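PDB 4F53: SusD homolog from Bacteroides ovatus, which probably binds mucin O-glycans at the bacterial cell surface as an outer-membrane lipoprotein of the SusD/RagB family. Local coordinates for residues A[250-254]-A[255-259]; A[44-47]-A[48-52]. All coordinates share one frame; numbering follows the deposited sequence.

In the fold
Following the chain from the N terminus, contact 2 comes first, in the opening turns of helix 44-58, and contact 1 comes some 200 residues later, spanning helix 250-257 and its exit. Each lies within one continuous stretch and closes no long loop; the two are in series, neither nested nor crossed. Their centres are nonetheless only about 11 Å apart, and the helices touch: Phe254 CZ lies 3.3 Å from Gln48 N, and Pro250 CG lies 3.5 Å from Ser47 OG. Strand 62-64, after the first helix, pairs antiparallel with strand 261-263, after the second. This packing and the strand pair join an early helix-strand unit to one from mid-chain.

Contact 1: residues A[250-254]-A[255-259]; sequences PWQRF and MVLWS
Gln252 O is gripped by two backbone donors from the next turn: Leu257 N at 2.9 Å, with an almost straight N-H...O angle of 170°, and Val256 N, whose bond is bent and weak. The stronger partner is five residues on, which identifies a wider pi-type turn. The i+5 pattern repeats at Arg253 O, which accepts from Trp258 N at 2.7 Å in the carbonyl plane. One step earlier the spacing is still alpha-helical, Met255 N binding Trp251 O.

The widened turn brings Trp258 back beside Arg253. With chi1 at -52°, CG of Trp258 stands anti to its carbonyl carbon, and Arg253 CB sits over the centre of the six-membered ring, 3.7 Å from the centroid and 6° off the normal, a well-centred CH-pi contact. Farther along the arginine, CD meets Leu257 CD2 at 3.7 Å, the two side chains running alongside one another. At its end, NH1 gives a 2.7 Å hydrogen bond to Gln252 OE1 close to the guanidinium plane, and NE makes a long, weak ion pair with Glu44 OE1. Trp258 CZ3 reaches the edge of the Phe254 ring, 3.8 Å from CD1, with the ring planes oblique to each other. On another side of the helix, CE of selenomethionine Met255 lies 4.1 Å from Trp251 CZ3.

Ser259 is the first residue to leave helical phi/psi, with positive phi, and its OG is hydrogen-bonded to Arg262 NH2. Phe254 packs on helix 44-58, whereas Trp251 and Met255 lie against strand 62-64, and Met255 also touches strand 261-263.

Contact 2: residues A[44-47]-A[48-52]; sequences ENFS and QYVDC
The first turns of helix 44-58, in the TPR-like fold of the SusD family, rich in helix and poor in strand, join Glu44-Ser47 to Gln48-Cys52 and widen into a pi-type turn. The evidence is Ser47 O, which takes two N-H groups: Asp51 N at 2.8 Å and Cys52 N at 3.2 Å, the second five residues on and in the carbonyl plane. Phe46 O keeps the alpha-helical spacing, binding Val50 N at 3.2 Å with a nearly straight angle of 173°.

Tyr49 presents its ring edge to the preceding turn, CD2 and CE2 both 3.1 Å from Asn45 O, which lies in the ring plane. Elsewhere the same ring meets Trp84 edge-to-face. Replacing Tyr49 by alanine would probably leave Trp84 without its edge-to-face partner and open a gap beside the Asn45 carbonyl. Phe46 CG stands anti to the backbone N (chi1 179°), which brings CE1 to 3.7 Å from Val50 CG1, while Val50 CG2 lies over a face of the ring. This pair faces helix 82-106, where Phe92 and Lys95 add an edge-to-face and a cation-pi contact to Phe46.

The carboxylate of Asp51 divides its work. OD1 forms a salt bridge with Arg126, and OD2 turns back to Ser47 through a water that accepts from Ser47 OG at 2.9 Å and donates to Asp51 OD2, linking two oxygens that stand 3.9 Å apart.

Contact 1: residues A[250-254]-A[255-259]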
ATOM      1  N   PRO A 250      -2.086  -9.769  11.814  1.00 31.26           N
ATOM      2  CA  PRO A 250      -2.573  -8.666  12.672  1.00 30.13           C
ATOM      3  C   PRO A 250      -3.976  -8.160  12.302  1.00 34.27           C
ATOM      4  O   PRO A 250      -4.644  -7.623  13.164  1.00 35.06           O
ATOM      5  CB  PRO A 250      -1.516  -7.572  12.461  1.00 30.90           C
ATOM      6  CG  PRO A 250      -0.915  -7.855  11.123  1.00 34.50           C
ATOM      7  CD  PRO A 250      -0.876  -9.363  11.055  1.00 31.47           C
ATOM      8  N   TRP A 251      -4.423  -8.342  11.048  1.00 30.36           N
ATOM      9  CA  TRP A 251      -5.759  -7.926  10.595  1.00 30.96           C
ATOM     10  C   TRP A 251      -6.871  -8.630  11.348  1.00 33.57           C
ATOM     11  O   TRP A 251      -7.946  -8.049  11.501  1.00 33.29           O
ATOM     12  CB  TRP A 251      -5.936  -8.157   9.106  1.00 29.33           C
ATOM     13  CG  TRP A 251      -5.096  -7.213   8.299  1.00 29.97           C
ATOM     14  CD1 TRP A 251      -3.877  -7.465   7.733  1.00 32.44           C
ATOM     15  CD2 TRP A 251      -5.393  -5.838   8.023  1.00 29.60           C
ATOM     16  NE1 TRP A 251      -3.402  -6.336   7.106  1.00 31.13           N
ATOM     17  CE2 TRP A 251      -4.309  -5.315   7.275  1.00 33.03           C
ATOM     18  CE3 TRP A 251      -6.467  -4.986   8.349  1.00 30.21           C
ATOM     19  CZ2 TRP A 251      -4.299  -3.989   6.793  1.00 31.43           C
ATOM     20  CZ3 TRP A 251      -6.424  -3.656   7.921  1.00 30.85           C
ATOM     21  CH2 TRP A 251      -5.367  -3.181   7.136  1.00 30.94           C
ATOM     22  N   GLN A 252      -6.617  -9.866  11.835  1.00 29.45           N
ATOM     23  CA  GLN A 252      -7.582 -10.611  12.647  1.00 29.59           C
ATOM     24  C   GLN A 252      -7.850  -9.840  13.951  1.00 33.85           C
ATOM     25  O   GLN A 252      -8.969  -9.824  14.437  1.00 35.36           O
ATOM     26  CB  GLN A 252      -7.100 -12.041  12.924  1.00 30.55           C
ATOM     27  CG  GLN A 252      -8.141 -12.884  13.688  1.00 24.41           C
ATOM     28  CD  GLN A 252      -8.007 -12.771  15.206  1.00 37.63           C
ATOM     29  OE1 GLN A 252      -7.008 -12.293  15.775  1.00 33.23           O
ATOM     30  NE2 GLN A 252      -9.017 -13.177  15.905  1.00 32.60           N
ATOM     31  N   ARG A 253      -6.841  -9.166  14.480  1.00 32.56           N
ATOM     32  CA  ARG A 253      -6.972  -8.328  15.665  1.00 33.30           C
ATOM     33  C   ARG A 253      -7.759  -7.062  15.334  1.00 35.72           C
ATOM     34  O   ARG A 253      -8.778  -6.788  15.973  1.00 37.79           O
ATOM     35  CB  ARG A 253      -5.573  -7.940  16.229  1.00 33.28           C
ATOM     36  CG  ARG A 253      -4.708  -9.095  16.703  1.00 37.40           C
ATOM     37  CD  ARG A 253      -5.365  -9.882  17.810  1.00 42.68           C
ATOM     38  NE  ARG A 253      -4.386 -10.712  18.509  1.00 53.68           N
ATOM     39  CZ  ARG A 253      -4.356 -12.039  18.482  1.00 58.55           C
ATOM     40  NH1 ARG A 253      -5.258 -12.716  17.784  1.00 42.31           N
ATOM     41  NH2 ARG A 253      -3.433 -12.699  19.163  1.00 38.74           N
ATOM     42  N   PHE A 254      -7.306  -6.311  14.324  1.00 31.38           N
ATOM     43  CA  PHE A 254      -7.905  -5.011  13.955  1.00 30.70           C
ATOM     44  C   PHE A 254      -9.353  -5.134  13.588  1.00 35.29           C
ATOM     45  O   PHE A 254     -10.164  -4.335  14.054  1.00 35.30           O
ATOM     46  CB  PHE A 254      -7.163  -4.311  12.806  1.00 29.98           C
ATOM     47  CG  PHE A 254      -5.655  -4.331  12.875  1.00 30.26           C
ATOM     48  CD1 PHE A 254      -4.996  -4.309  14.104  1.00 32.12           C
ATOM     49  CD2 PHE A 254      -4.893  -4.350  11.709  1.00 29.34           C
ATOM     50  CE1 PHE A 254      -3.603  -4.387  14.168  1.00 33.57           C
ATOM     51  CE2 PHE A 254      -3.500  -4.382  11.772  1.00 32.42           C
ATOM     52  CZ  PHE A 254      -2.866  -4.408  13.002  1.00 32.10           C
HETATM   53  N   MSE A 255      -9.676  -6.146  12.782  1.00 29.68           N
HETATM   54  CA  MSE A 255     -11.027  -6.323  12.292  1.00 28.51           C
HETATM   55  C   MSE A 255     -11.907  -7.189  13.212  1.00 36.92           C
HETATM   56  O   MSE A 255     -12.941  -6.727  13.698  1.00 37.73           O
HETATM   57  CB  MSE A 255     -10.965  -6.942  10.870  1.00 28.60           C
HETATM   58  CG  MSE A 255     -10.257  -6.035   9.834  1.00 32.00           C
HETATM   59 SE   MSE A 255     -11.565  -4.833   9.008  0.75 37.64          SE
HETATM   60  CE  MSE A 255     -10.509  -4.013   7.630  1.00 32.31           C
ATOM     61  N   VAL A 256     -11.525  -8.451  13.411  1.00 35.06           N
ATOM     62  CA  VAL A 256     -12.380  -9.414  14.094  1.00 35.29           C
ATOM     63  C   VAL A 256     -12.344  -9.280  15.624  1.00 40.25           C
ATOM     64  O   VAL A 256     -13.400  -9.053  16.219  1.00 40.50           O
ATOM     65  CB  VAL A 256     -12.090 -10.875  13.631  1.00 37.95           C
ATOM     66  CG1 VAL A 256     -13.071 -11.845  14.269  1.00 37.86           C
ATOM     67  CG2 VAL A 256     -12.151 -10.994  12.109  1.00 36.55           C
ATOM     68  N   LEU A 257     -11.174  -9.431  16.251  1.00 36.56           N
ATOM     69  CA  LEU A 257     -11.085  -9.397  17.708  1.00 36.48           C
ATOM     70  C   LEU A 257     -11.385  -8.020  18.327  1.00 39.37           C
ATOM     71  O   LEU A 257     -12.222  -7.943  19.227  1.00 38.57           O
ATOM     72  CB  LEU A 257      -9.707  -9.886  18.184  1.00 36.61           C
ATOM     73  CG  LEU A 257      -9.625 -10.353  19.643  1.00 41.78           C
ATOM     74  CD1 LEU A 257     -10.412 -11.626  19.842  1.00 42.63           C
ATOM     75  CD2 LEU A 257      -8.187 -10.596  20.049  1.00 42.72           C
ATOM     76  N   TRP A 258     -10.684  -6.956  17.904  1.00 36.73           N
ATOM     77  CA  TRP A 258     -10.856  -5.642  18.539  1.00 35.95           C
ATOM     78  C   TRP A 258     -11.956  -4.805  17.925  1.00 36.85           C
ATOM     79  O   TRP A 258     -12.459  -3.912  18.603  1.00 35.78           O
ATOM     80  CB  TRP A 258      -9.557  -4.842  18.501  1.00 34.58           C
ATOM     81  CG  TRP A 258      -8.354  -5.557  19.041  1.00 35.81           C
ATOM     82  CD1 TRP A 258      -8.331  -6.544  19.986  1.00 39.19           C
ATOM     83  CD2 TRP A 258      -6.988  -5.235  18.763  1.00 35.48           C
ATOM     84  NE1 TRP A 258      -7.035  -6.922  20.243  1.00 38.39           N
ATOM     85  CE2 TRP A 258      -6.187  -6.123  19.520  1.00 39.72           C
ATOM     86  CE3 TRP A 258      -6.362  -4.312  17.915  1.00 35.69           C
ATOM     87  CZ2 TRP A 258      -4.789  -6.094  19.470  1.00 38.57           C
ATOM     88  CZ3 TRP A 258      -4.981  -4.296  17.857  1.00 37.24           C
ATOM     89  CH2 TRP A 258      -4.209  -5.177  18.631  1.00 38.09           C
ATOM     90  N   SER A 259     -12.305  -5.045  16.642  1.00 33.21           N
ATOM     91  CA  SER A 259     -13.318  -4.281  15.902  1.00 32.49           C
ATOM     92  C   SER A 259     -12.950  -2.773  15.855  1.00 35.21           C
ATOM     93  O   SER A 259     -13.828  -1.910  15.856  1.00 36.38           O
ATOM     94  CB  SER A 259     -14.722  -4.508  16.471  1.00 36.26           C
ATOM     95  OG  SER A 259     -15.137  -5.846  16.259  1.00 46.99           O
TER

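Contact 2: residues A[44-47]-A[48-52]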
ATOM      1  N   GLU A  44       1.516  -6.534  15.540  1.00 34.65           N
ATOM      2  CA  GLU A  44       0.189  -5.927  15.618  1.00 35.60           C
ATOM      3  C   GLU A  44       0.201  -4.472  16.069  1.00 41.18           C
ATOM      4  O   GLU A  44      -0.576  -3.709  15.520  1.00 41.39           O
ATOM      5  CB  GLU A  44      -0.784  -6.761  16.481  1.00 37.01           C
ATOM      6  CG  GLU A  44      -0.361  -6.925  17.933  1.00 46.23           C
ATOM      7  CD  GLU A  44      -1.298  -7.730  18.810  1.00 54.36           C
ATOM      8  OE1 GLU A  44      -1.752  -8.812  18.373  1.00 45.18           O
ATOM      9  OE2 GLU A  44      -1.536  -7.304  19.961  1.00 53.98           O
ATOM     10  N   ASN A  45       1.081  -4.083  17.008  1.00 39.75           N
ATOM     11  CA  ASN A  45       1.137  -2.710  17.506  0.50 40.88           C
ATOM     12  C   ASN A  45       1.981  -1.808  16.589  1.00 46.55           C
ATOM     13  O   ASN A  45       2.157  -0.628  16.893  1.00 52.73           O
ATOM     14  CB  ASN A  45       1.637  -2.653  18.969  0.50 42.94           C
ATOM     15  CG  ASN A  45       2.931  -3.382  19.248  0.50 73.35           C
ATOM     16  OD1 ASN A  45       3.052  -4.594  19.035  0.50 75.96           O
ATOM     17  ND2 ASN A  45       3.889  -2.681  19.831  0.50 63.67           N
ATOM     18  N   PHE A  46       2.504  -2.337  15.477  1.00 37.38           N
ATOM     19  CA  PHE A  46       3.260  -1.535  14.527  1.00 34.86           C
ATOM     20  C   PHE A  46       2.421  -1.461  13.266  1.00 36.59           C
ATOM     21  O   PHE A  46       2.131  -0.371  12.776  1.00 35.83           O
ATOM     22  CB  PHE A  46       4.668  -2.095  14.264  1.00 35.76           C
ATOM     23  CG  PHE A  46       5.491  -1.306  13.259  1.00 35.40           C
ATOM     24  CD1 PHE A  46       5.543   0.090  13.313  1.00 36.50           C
ATOM     25  CD2 PHE A  46       6.274  -1.958  12.312  1.00 33.72           C
ATOM     26  CE1 PHE A  46       6.305   0.813  12.396  1.00 35.38           C
ATOM     27  CE2 PHE A  46       7.051  -1.233  11.416  1.00 35.70           C
ATOM     28  CZ  PHE A  46       7.056   0.146  11.464  1.00 34.74           C
ATOM     29  N   SER A  47       1.953  -2.633  12.812  1.00 33.20           N
ATOM     30  CA  SER A  47       1.053  -2.844  11.671  1.00 31.49           C
ATOM     31  C   SER A  47      -0.195  -1.970  11.799  1.00 33.63           C
ATOM     32  O   SER A  47      -0.624  -1.379  10.808  1.00 34.94           O
ATOM     33  CB  SER A  47       0.638  -4.321  11.593  1.00 32.42           C
ATOM     34  OG  SER A  47      -0.184  -4.540  10.461  1.00 38.84           O
ATOM     35  N   GLN A  48      -0.787  -1.909  13.006  1.00 28.12           N
ATOM     36  CA  GLN A  48      -2.006  -1.133  13.265  1.00 27.34           C
ATOM     37  C   GLN A  48      -1.838   0.317  12.855  1.00 31.99           C
ATOM     38  O   GLN A  48      -2.744   0.873  12.253  1.00 31.94           O
ATOM     39  CB  GLN A  48      -2.439  -1.202  14.736  1.00 27.98           C
ATOM     40  CG  GLN A  48      -3.870  -0.725  14.872  1.00 34.71           C
ATOM     41  CD  GLN A  48      -4.466  -0.847  16.228  1.00 45.85           C
ATOM     42  OE1 GLN A  48      -3.785  -0.883  17.253  1.00 44.42           O
ATOM     43  NE2 GLN A  48      -5.775  -0.874  16.237  1.00 35.47           N
ATOM     44  N   TYR A  49      -0.679   0.915  13.133  1.00 29.92           N
ATOM     45  CA  TYR A  49      -0.445   2.286  12.742  1.00 30.82           C
ATOM     46  C   TYR A  49      -0.155   2.419  11.262  1.00 36.39           C
ATOM     47  O   TYR A  49      -0.866   3.138  10.573  1.00 37.82           O
ATOM     48  CB  TYR A  49       0.702   2.911  13.545  1.00 33.10           C
ATOM     49  CG  TYR A  49       0.400   2.964  15.021  1.00 37.00           C
ATOM     50  CD1 TYR A  49      -0.333   4.017  15.567  1.00 40.64           C
ATOM     51  CD2 TYR A  49       0.816   1.945  15.873  1.00 37.73           C
ATOM     52  CE1 TYR A  49      -0.650   4.053  16.928  1.00 40.65           C
ATOM     53  CE2 TYR A  49       0.501   1.967  17.233  1.00 39.70           C
ATOM     54  CZ  TYR A  49      -0.214   3.035  17.758  1.00 49.73           C
ATOM     55  OH  TYR A  49      -0.528   3.062  19.095  1.00 58.85           O
ATOM     56  N   VAL A  50       0.880   1.747  10.776  1.00 33.96           N
ATOM     57  CA  VAL A  50       1.374   1.963   9.413  1.00 33.79           C
ATOM     58  C   VAL A  50       0.485   1.380   8.340  1.00 36.36           C
ATOM     59  O   VAL A  50       0.332   2.023   7.313  1.00 36.02           O
ATOM     60  CB  VAL A  50       2.863   1.547   9.219  1.00 36.67           C
ATOM     61  CG1 VAL A  50       3.768   2.360  10.160  1.00 36.30           C
ATOM     62  CG2 VAL A  50       3.084   0.047   9.414  1.00 36.27           C
ATOM     63  N   ASP A  51      -0.101   0.199   8.561  1.00 33.32           N
ATOM     64  CA  ASP A  51      -0.880  -0.458   7.521  1.00 31.96           C
ATOM     65  C   ASP A  51      -2.382  -0.318   7.686  1.00 36.01           C
ATOM     66  O   ASP A  51      -3.121  -0.374   6.705  1.00 35.85           O
ATOM     67  CB  ASP A  51      -0.510  -1.944   7.458  1.00 33.46           C
ATOM     68  CG  ASP A  51       0.836  -2.182   6.784  1.00 39.19           C
ATOM     69  OD1 ASP A  51       1.100  -1.548   5.705  1.00 38.26           O
ATOM     70  OD2 ASP A  51       1.625  -2.990   7.314  1.00 45.11           O
ATOM     71  N   CYS A  52      -2.844  -0.168   8.898  1.00 33.12           N
ATOM     72  CA  CYS A  52      -4.266  -0.103   9.096  1.00 32.17           C
ATOM     73  C   CYS A  52      -4.728   1.345   9.277  1.00 36.53           C
ATOM     74  O   CYS A  52      -5.455   1.859   8.435  1.00 36.52           O
ATOM     75  CB  CYS A  52      -4.683  -0.987  10.265  1.00 32.15           C
ATOM     76  SG  CYS A  52      -6.469  -1.044  10.541  1.00 36.11           S
TER
HETATM   77  O   HOH W   1       1.015  -5.281   7.960  1.00 34.93           O